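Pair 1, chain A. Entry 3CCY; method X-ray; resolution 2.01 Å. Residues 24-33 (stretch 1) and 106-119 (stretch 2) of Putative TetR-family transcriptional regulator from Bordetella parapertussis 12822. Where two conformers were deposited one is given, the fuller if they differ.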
# COMPACT_ATOMS: atom_id res chain seq x y z
N ALA A 24 8.53 16.36 6.61
CA ALA A 24 7.73 15.13 6.66
C ALA A 24 6.32 15.40 6.15
O ALA A 24 5.81 14.66 5.31
CB ALA A 24 7.70 14.56 8.07
N ALA A 25 5.70 16.48 6.63
CA ALA A 25 4.36 16.83 6.18
C ALA A 25 4.27 17.05 4.66
O ALA A 25 3.36 16.55 4.00
CB ALA A 25 3.82 18.03 6.95
N MSE A 26 5.23 17.77 4.09
CA MSE A 26 5.20 18.01 2.64
C MSE A 26 5.50 16.78 1.79
O MSE A 26 4.80 16.52 0.81
CB MSE A 26 6.11 19.17 2.28
CG MSE A 26 5.44 20.51 2.50
SE MSE A 26 6.55 22.01 2.06
CE MSE A 26 7.76 21.92 3.59
N PHE A 27 6.52 16.01 2.18
CA PHE A 27 6.87 14.76 1.49
C PHE A 27 5.69 13.79 1.45
O PHE A 27 5.58 12.96 0.54
CB PHE A 27 8.05 14.06 2.17
CG PHE A 27 9.37 14.80 2.09
CD1 PHE A 27 9.57 15.85 1.21
CD2 PHE A 27 10.44 14.38 2.88
CE1 PHE A 27 10.80 16.51 1.15
CE2 PHE A 27 11.67 15.03 2.83
CZ PHE A 27 11.85 16.09 1.95
N ALA A 28 4.83 13.87 2.48
CA ALA A 28 3.66 12.98 2.62
C ALA A 28 2.40 13.46 1.88
O ALA A 28 1.57 12.62 1.52
CB ALA A 28 3.36 12.69 4.10
N ARG A 29 2.24 14.77 1.66
CA ARG A 29 1.17 15.27 0.77
C ARG A 29 1.59 15.16 -0.70
O ARG A 29 1.16 14.23 -1.39
CB ARG A 29 0.73 16.71 1.07
CG ARG A 29 0.63 17.13 2.53
CD ARG A 29 -0.44 16.37 3.31
NE ARG A 29 -0.36 16.67 4.74
CZ ARG A 29 0.45 16.04 5.59
NH1 ARG A 29 1.24 15.06 5.17
NH2 ARG A 29 0.46 16.39 6.88
N GLN A 30 2.43 16.09 -1.16
CA GLN A 30 2.85 16.16 -2.58
C GLN A 30 3.98 15.22 -2.98
O GLN A 30 4.16 14.93 -4.17
CB GLN A 30 3.20 17.59 -3.02
CG GLN A 30 4.24 18.30 -2.18
CD GLN A 30 3.63 19.32 -1.23
OE1 GLN A 30 2.67 19.02 -0.51
NE2 GLN A 30 4.18 20.53 -1.24
N GLY A 31 4.76 14.75 -2.00
CA GLY A 31 5.86 13.83 -2.26
C GLY A 31 7.24 14.47 -2.25
O GLY A 31 7.37 15.69 -2.11
N TYR A 32 8.25 13.63 -2.41
CA TYR A 32 9.64 14.07 -2.32
C TYR A 32 10.11 14.95 -3.48
O TYR A 32 10.56 16.07 -3.26
CB TYR A 32 10.57 12.86 -2.13
CG TYR A 32 12.03 13.22 -1.96
CD1 TYR A 32 12.56 13.50 -0.69
CD2 TYR A 32 12.88 13.29 -3.06
CE1 TYR A 32 13.90 13.84 -0.53
CE2 TYR A 32 14.22 13.62 -2.91
CZ TYR A 32 14.72 13.90 -1.65
OH TYR A 32 16.05 14.23 -1.51
N SER A 33 10.00 14.45 -4.71
CA SER A 33 10.45 15.21 -5.89
C SER A 33 9.65 16.50 -6.08
O SER A 33 10.17 17.48 -6.61
CB SER A 33 10.37 14.37 -7.17
OG SER A 33 9.04 13.96 -7.42
N ARG A 106 1.85 9.87 11.73
CA ARG A 106 1.33 9.56 10.39
C ARG A 106 2.26 9.99 9.25
O ARG A 106 2.61 9.18 8.37
CB ARG A 106 -0.07 10.16 10.19
CG ARG A 106 -0.70 9.64 8.89
CD ARG A 106 -2.09 10.21 8.56
NE ARG A 106 -2.53 9.61 7.29
CZ ARG A 106 -2.19 10.08 6.10
NH1 ARG A 106 -1.45 11.17 5.99
NH2 ARG A 106 -2.60 9.46 5.00
N ASP A 107 2.65 11.27 9.26
CA ASP A 107 3.52 11.81 8.22
C ASP A 107 4.81 11.02 8.02
O ASP A 107 5.13 10.66 6.89
CB ASP A 107 3.88 13.27 8.54
CG ASP A 107 2.72 14.21 8.35
OD1 ASP A 107 1.75 13.84 7.64
OD2 ASP A 107 2.78 15.32 8.91
N ARG A 108 5.57 10.82 9.10
CA ARG A 108 6.84 10.07 9.02
C ARG A 108 6.58 8.61 8.62
O ARG A 108 7.35 8.02 7.89
CB ARG A 108 7.63 10.17 10.34
CG ARG A 108 8.41 11.51 10.58
CD ARG A 108 9.10 11.46 11.94
NE ARG A 108 9.70 12.71 12.44
CZ ARG A 108 9.02 13.79 12.84
NH1 ARG A 108 9.67 14.86 13.29
NH2 ARG A 108 7.70 13.82 12.79
N HIS A 109 5.45 8.06 9.08
CA HIS A 109 5.00 6.70 8.69
C HIS A 109 4.75 6.61 7.18
O HIS A 109 5.35 5.78 6.47
CB HIS A 109 3.72 6.39 9.47
CG HIS A 109 3.40 4.93 9.61
ND1 HIS A 109 2.60 4.26 8.71
CD2 HIS A 109 3.73 4.03 10.57
CE1 HIS A 109 2.46 3.00 9.10
NE2 HIS A 109 3.13 2.84 10.24
N VAL A 110 3.89 7.47 6.66
CA VAL A 110 3.63 7.54 5.22
C VAL A 110 4.96 7.65 4.45
O VAL A 110 5.19 6.91 3.48
CB VAL A 110 2.67 8.70 4.84
CG1 VAL A 110 2.53 8.83 3.31
CG2 VAL A 110 1.31 8.51 5.48
N VAL A 111 5.85 8.56 4.89
CA VAL A 111 7.15 8.77 4.22
C VAL A 111 8.01 7.47 4.20
O VAL A 111 8.67 7.18 3.18
CB VAL A 111 7.91 10.03 4.77
CG1 VAL A 111 9.30 10.14 4.19
CG2 VAL A 111 7.16 11.32 4.43
N MSE A 112 8.01 6.70 5.30
CA MSE A 112 8.68 5.41 5.32
C MSE A 112 8.08 4.51 4.23
O MSE A 112 8.80 4.07 3.32
CB MSE A 112 8.57 4.74 6.70
CG MSE A 112 9.49 3.51 6.91
SE MSE A 112 11.43 3.85 6.76
CE MSE A 112 11.67 3.48 4.85
N LEU A 113 6.76 4.28 4.30
CA LEU A 113 6.01 3.43 3.36
C LEU A 113 6.03 3.90 1.91
O LEU A 113 5.56 3.17 1.04
CB LEU A 113 4.55 3.27 3.83
CG LEU A 113 4.38 2.68 5.24
CD1 LEU A 113 2.92 2.57 5.67
CD2 LEU A 113 5.08 1.30 5.38
N THR A 114 6.58 5.07 1.63
CA THR A 114 6.35 5.73 0.33
C THR A 114 7.58 6.33 -0.36
O THR A 114 7.60 6.44 -1.59
CB THR A 114 5.23 6.83 0.48
OG1 THR A 114 3.94 6.23 0.29
CG2 THR A 114 5.41 8.00 -0.50
N CYS A 115 8.60 6.71 0.41
CA CYS A 115 9.67 7.59 -0.11
C CYS A 115 11.08 7.00 -0.14
O CYS A 115 12.03 7.68 -0.55
CB CYS A 115 9.69 8.90 0.67
SG CYS A 115 8.48 10.12 0.16
N LEU A 116 11.22 5.75 0.30
CA LEU A 116 12.52 5.10 0.36
C LEU A 116 13.35 5.16 -0.94
O LEU A 116 14.58 5.25 -0.88
CB LEU A 116 12.34 3.65 0.84
CG LEU A 116 13.60 2.87 1.23
CD1 LEU A 116 14.42 3.63 2.26
CD2 LEU A 116 13.22 1.52 1.77
N ASP A 117 12.69 5.15 -2.10
CA ASP A 117 13.41 5.13 -3.39
C ASP A 117 14.11 6.45 -3.72
O ASP A 117 15.09 6.46 -4.49
CB ASP A 117 12.51 4.68 -4.55
CG ASP A 117 11.22 5.49 -4.66
OD1 ASP A 117 10.48 5.57 -3.65
OD2 ASP A 117 10.94 6.01 -5.76
N ALA A 118 13.63 7.54 -3.14
CA ALA A 118 14.21 8.87 -3.39
C ALA A 118 15.67 8.96 -2.94
O ALA A 118 16.38 9.88 -3.31
CB ALA A 118 13.37 9.94 -2.71
N LEU A 119 16.10 7.99 -2.14
CA LEU A 119 17.47 7.93 -1.63
C LEU A 119 18.44 7.27 -2.63
O LEU A 119 17.99 6.64 -3.59
CB LEU A 119 17.49 7.19 -0.28
CG LEU A 119 16.86 7.97 0.88
CD1 LEU A 119 16.90 7.15 2.15
CD2 LEU A 119 17.57 9.32 1.08
O HOH W 1 -0.59 12.26 3.16

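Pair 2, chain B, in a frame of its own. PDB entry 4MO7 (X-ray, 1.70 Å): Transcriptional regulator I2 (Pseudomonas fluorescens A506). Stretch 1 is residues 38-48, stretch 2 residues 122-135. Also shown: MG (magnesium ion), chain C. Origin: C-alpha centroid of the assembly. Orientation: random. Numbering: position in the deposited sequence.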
# COMPACT_ATOMS: atom_id res chain seq x y z
N ALA B 38 -12.80 -17.71 19.15
CA ALA B 38 -13.40 -16.52 18.51
C ALA B 38 -12.57 -16.08 17.32
O ALA B 38 -13.10 -15.66 16.28
CB ALA B 38 -13.46 -15.37 19.54
N ALA B 39 -11.24 -16.14 17.44
CA ALA B 39 -10.41 -15.75 16.30
C ALA B 39 -10.78 -16.50 15.04
O ALA B 39 -10.91 -15.90 13.99
CB ALA B 39 -8.93 -15.92 16.59
N HIS B 40 -11.02 -17.80 15.15
CA HIS B 40 -11.45 -18.55 13.97
C HIS B 40 -12.82 -18.19 13.46
O HIS B 40 -12.98 -18.03 12.22
CB HIS B 40 -11.40 -20.04 14.25
CG HIS B 40 -10.02 -20.54 14.35
ND1 HIS B 40 -9.26 -20.85 13.23
CD2 HIS B 40 -9.23 -20.73 15.42
CE1 HIS B 40 -8.06 -21.21 13.62
NE2 HIS B 40 -8.02 -21.15 14.94
N LEU B 41 -13.80 -18.14 14.37
CA LEU B 41 -15.18 -17.83 13.98
C LEU B 41 -15.20 -16.46 13.30
O LEU B 41 -15.74 -16.31 12.20
CB LEU B 41 -16.11 -17.85 15.18
CG LEU B 41 -16.78 -19.21 15.49
CD1 LEU B 41 -15.70 -20.25 15.67
CD2 LEU B 41 -17.59 -19.08 16.76
N PHE B 42 -14.52 -15.49 13.89
CA PHE B 42 -14.52 -14.17 13.27
C PHE B 42 -13.89 -14.20 11.89
O PHE B 42 -14.38 -13.53 10.99
CB PHE B 42 -13.76 -13.17 14.16
CG PHE B 42 -14.44 -12.84 15.45
CD1 PHE B 42 -15.79 -13.16 15.67
CD2 PHE B 42 -13.71 -12.24 16.47
CE1 PHE B 42 -16.39 -12.84 16.86
CE2 PHE B 42 -14.31 -11.91 17.69
CZ PHE B 42 -15.66 -12.23 17.89
N ARG B 43 -12.80 -14.95 11.73
CA ARG B 43 -12.09 -15.03 10.46
C ARG B 43 -12.97 -15.76 9.46
O ARG B 43 -13.11 -15.32 8.31
CB ARG B 43 -10.79 -15.82 10.64
CG ARG B 43 -10.10 -16.17 9.30
CD ARG B 43 -9.84 -14.91 8.47
NE ARG B 43 -9.21 -15.22 7.17
CZ ARG B 43 -9.40 -14.51 6.06
NH1 ARG B 43 -10.20 -13.45 6.05
NH2 ARG B 43 -8.79 -14.87 4.94
N ASN B 44 -13.58 -16.87 9.88
CA ASN B 44 -14.39 -17.65 8.93
C ASN B 44 -15.66 -16.96 8.51
O ASN B 44 -16.06 -17.06 7.34
CB ASN B 44 -14.77 -19.05 9.49
CG ASN B 44 -13.56 -19.85 9.98
OD1 ASN B 44 -12.44 -19.70 9.49
ND2 ASN B 44 -13.79 -20.70 11.00
N LYS B 45 -16.35 -16.34 9.46
CA LYS B 45 -17.70 -15.89 9.16
C LYS B 45 -17.82 -14.38 9.12
O LYS B 45 -18.83 -13.86 8.66
CB LYS B 45 -18.66 -16.40 10.20
CG LYS B 45 -18.52 -17.91 10.45
CD LYS B 45 -19.30 -18.26 11.67
CE LYS B 45 -20.79 -18.24 11.32
NZ LYS B 45 -21.58 -18.17 12.56
N GLY B 46 -16.81 -13.69 9.61
CA GLY B 46 -16.93 -12.26 9.85
C GLY B 46 -17.38 -11.99 11.27
O GLY B 46 -18.14 -12.76 11.87
N PHE B 47 -16.98 -10.84 11.80
CA PHE B 47 -17.33 -10.51 13.15
C PHE B 47 -18.82 -10.30 13.21
O PHE B 47 -19.47 -10.72 14.17
CB PHE B 47 -16.63 -9.21 13.54
CG PHE B 47 -17.00 -8.68 14.89
CD1 PHE B 47 -16.57 -9.33 16.06
CD2 PHE B 47 -17.78 -7.55 15.01
CE1 PHE B 47 -16.88 -8.84 17.29
CE2 PHE B 47 -18.11 -7.04 16.29
CZ PHE B 47 -17.66 -7.67 17.41
N GLU B 48 -19.35 -9.58 12.22
CA GLU B 48 -20.76 -9.20 12.31
C GLU B 48 -21.66 -10.45 12.23
O GLU B 48 -22.70 -10.51 12.93
CB GLU B 48 -21.13 -8.21 11.21
CG GLU B 48 -22.50 -7.58 11.40
CD GLU B 48 -22.84 -6.55 10.32
OE1 GLU B 48 -21.96 -5.73 9.98
OE2 GLU B 48 -23.98 -6.55 9.83
N GLY B 122 -1.52 -15.92 11.35
CA GLY B 122 -2.77 -16.64 11.18
C GLY B 122 -4.11 -15.91 11.19
O GLY B 122 -4.25 -14.78 10.68
N GLU B 123 -5.12 -16.58 11.75
CA GLU B 123 -6.51 -16.13 11.65
C GLU B 123 -6.72 -14.83 12.38
O GLU B 123 -7.49 -13.99 11.94
CB GLU B 123 -7.51 -17.18 12.17
CG GLU B 123 -7.44 -18.50 11.43
CD GLU B 123 -6.21 -19.29 11.83
OE1 GLU B 123 -5.56 -18.89 12.82
OE2 GLU B 123 -5.90 -20.32 11.18
N ALA B 124 -6.03 -14.66 13.50
CA ALA B 124 -6.27 -13.48 14.34
C ALA B 124 -5.67 -12.20 13.71
O ALA B 124 -6.13 -11.08 13.97
CB ALA B 124 -5.77 -13.72 15.72
N MET B 125 -4.67 -12.38 12.85
CA MET B 125 -4.09 -11.27 12.08
C MET B 125 -4.99 -10.89 10.94
O MET B 125 -5.13 -9.71 10.58
CB MET B 125 -2.77 -11.69 11.48
CG MET B 125 -2.21 -10.69 10.48
SD MET B 125 -0.70 -10.01 11.16
CE MET B 125 -1.35 -8.83 12.34
N ALA B 126 -5.59 -11.90 10.31
CA ALA B 126 -6.52 -11.64 9.24
C ALA B 126 -7.74 -10.93 9.81
O ALA B 126 -8.39 -10.14 9.11
CB ALA B 126 -6.94 -12.96 8.55
N VAL B 127 -8.04 -11.21 11.08
CA VAL B 127 -9.16 -10.55 11.72
C VAL B 127 -8.82 -9.07 11.91
O VAL B 127 -9.63 -8.19 11.67
CB VAL B 127 -9.55 -11.25 13.06
CG1 VAL B 127 -10.46 -10.36 13.87
CG2 VAL B 127 -10.22 -12.61 12.82
N LEU B 128 -7.58 -8.80 12.31
CA LEU B 128 -7.12 -7.43 12.58
C LEU B 128 -7.27 -6.57 11.34
O LEU B 128 -7.71 -5.43 11.39
CB LEU B 128 -5.66 -7.43 13.11
CG LEU B 128 -5.15 -6.03 13.49
CD1 LEU B 128 -4.14 -6.14 14.61
CD2 LEU B 128 -4.51 -5.29 12.31
N VAL B 129 -6.94 -7.15 10.20
CA VAL B 129 -6.93 -6.40 8.96
C VAL B 129 -8.34 -6.16 8.45
O VAL B 129 -8.72 -5.03 8.11
CB VAL B 129 -6.05 -7.12 7.91
CG1 VAL B 129 -6.16 -6.43 6.57
CG2 VAL B 129 -4.54 -7.21 8.41
N TYR B 130 -9.17 -7.21 8.42
CA TYR B 130 -10.50 -7.03 7.85
C TYR B 130 -11.60 -6.60 8.76
O TYR B 130 -12.63 -6.11 8.26
CB TYR B 130 -10.93 -8.27 7.06
CG TYR B 130 -10.04 -8.49 5.87
CD1 TYR B 130 -9.97 -7.55 4.85
CD2 TYR B 130 -9.23 -9.62 5.78
CE1 TYR B 130 -9.13 -7.73 3.77
CE2 TYR B 130 -8.40 -9.82 4.69
CZ TYR B 130 -8.35 -8.87 3.69
OH TYR B 130 -7.52 -9.08 2.62
N GLU B 131 -11.42 -6.76 10.09
CA GLU B 131 -12.49 -6.43 11.02
C GLU B 131 -12.18 -5.17 11.80
O GLU B 131 -12.90 -4.79 12.74
CB GLU B 131 -12.78 -7.58 12.00
CG GLU B 131 -13.25 -8.87 11.35
CD GLU B 131 -14.62 -8.74 10.71
OE1 GLU B 131 -15.31 -7.70 10.88
OE2 GLU B 131 -15.00 -9.67 10.00
N TRP B 132 -11.16 -4.47 11.35
CA TRP B 132 -10.73 -3.24 12.01
C TRP B 132 -11.90 -2.26 12.23
O TRP B 132 -12.08 -1.70 13.33
CB TRP B 132 -9.62 -2.59 11.16
CG TRP B 132 -9.08 -1.38 11.83
CD1 TRP B 132 -9.29 -0.08 11.49
CD2 TRP B 132 -8.25 -1.36 13.00
NE1 TRP B 132 -8.64 0.75 12.36
CE2 TRP B 132 -8.02 -0.01 13.33
CE3 TRP B 132 -7.69 -2.36 13.80
CZ2 TRP B 132 -7.21 0.38 14.39
CZ3 TRP B 132 -6.92 -1.97 14.89
CH2 TRP B 132 -6.69 -0.61 15.17
N ARG B 133 -12.72 -2.10 11.20
CA ARG B 133 -13.81 -1.13 11.26
C ARG B 133 -14.94 -1.59 12.17
O ARG B 133 -15.79 -0.78 12.52
CB ARG B 133 -14.32 -0.81 9.84
CG ARG B 133 -13.35 0.01 8.97
CD ARG B 133 -13.93 0.31 7.59
NE ARG B 133 -15.17 1.10 7.65
CZ ARG B 133 -16.03 1.22 6.64
NH1 ARG B 133 -15.82 0.60 5.49
NH2 ARG B 133 -17.12 1.96 6.80
N SER B 134 -14.97 -2.88 12.54
CA SER B 134 -15.96 -3.35 13.54
C SER B 134 -15.63 -3.01 15.00
O SER B 134 -16.47 -3.14 15.89
CB SER B 134 -16.15 -4.88 13.39
OG SER B 134 -16.67 -5.23 12.12
N LEU B 135 -14.40 -2.58 15.27
CA LEU B 135 -13.93 -2.37 16.63
C LEU B 135 -14.26 -0.98 17.09
O LEU B 135 -14.16 -0.02 16.30
CB LEU B 135 -12.40 -2.60 16.67
CG LEU B 135 -11.72 -2.83 18.01
CD1 LEU B 135 -12.36 -3.97 18.78
CD2 LEU B 135 -10.30 -3.14 17.80
MG MG C . -6.40 -21.89 16.32
O HOH W 2 -10.76 -11.56 8.13
O HOH W 3 -17.71 -8.29 9.77

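Pair 1 and pair 2 place two helices in the same relation: the axes approach to 8.3 Å in both, with N-to-C directions at 51° in pair 1 and 54° in pair 2. Superposing N, CA and C of 14 central residues gives an RMSD of 0.4 Å, and the contacts bury 532 and 561 Å².

A closely matching packing site centres on Val A111 and Val B127, both in the t rotamer. CG2 of Val A111 lies 3.7 Å from CB of Phe A27; CG2 of Val B127 lies 3.8 Å from CB of Phe B42. The phenylalanines match in chi1 (-66° and -69°), and in both the CA-to-CB bond points toward the second helix while the ring leads away, so contact is made by CB. The carbonyls of Ala A24 and Ala B39 pack against the same valine branch: Ala A24 O is 3.7 Å from Val A111 CG2, and Ala B39 O is 3.6 Å from Val B127 CG2.

The next position diverges. Ala A28 presents only a methyl, its CB 4.0 Å from Val A110 CG1. Its match, Arg B43, is a knob among Glu B123, Ala B126, Val B127 and Tyr B130, with NE 3.5 Å from Ala B126 CB. Valine against alanine in pair 1 thus becomes alanine beneath a guanidinium face in pair 2, and the other stretch covers 89 Å² of Arg B43 but 54 Å² of Ala A28.

The matched acids also work differently. Asp A107 is itself the knob, among Ala A24, Ala A25, Ala A28 and Arg A29, and forms a salt bridge with Arg A29, NH1 to OD1 at 2.8 Å. Arg A29 superposes on Asn B44, which makes no contact across. Glu B123 instead packs its CB over a face of the His B40 ring, whose NE2 binds the magnesium ion (MG) at 2.2 Å.

Beyond the first helix, Gly A31 and Gly B46 have positive phi (102° and 92°), where a CB would jam against the preceding carbonyl O. The following aromatics, Tyr A32 and Phe B47, both turn inward with chi1 t. Cys A115 meets Tyr A32 through an apolar contact, SG to CB at 4.1 Å. Its counterpart Glu B131 reaches the backbone, accepting a hydrogen bond from Phe B47 N at OE2 (2.9 Å), while its OE1 accepts one from Ser B134 OG (3.1 Å). Finally, Ala A118 CB sits over the Tyr A32 ring, 3.7 Å from its centroid and 25° off the normal, a CH-pi contact; Ser B134 CB approaches Phe B47 CD2 at 3.5 Å, but obliquely.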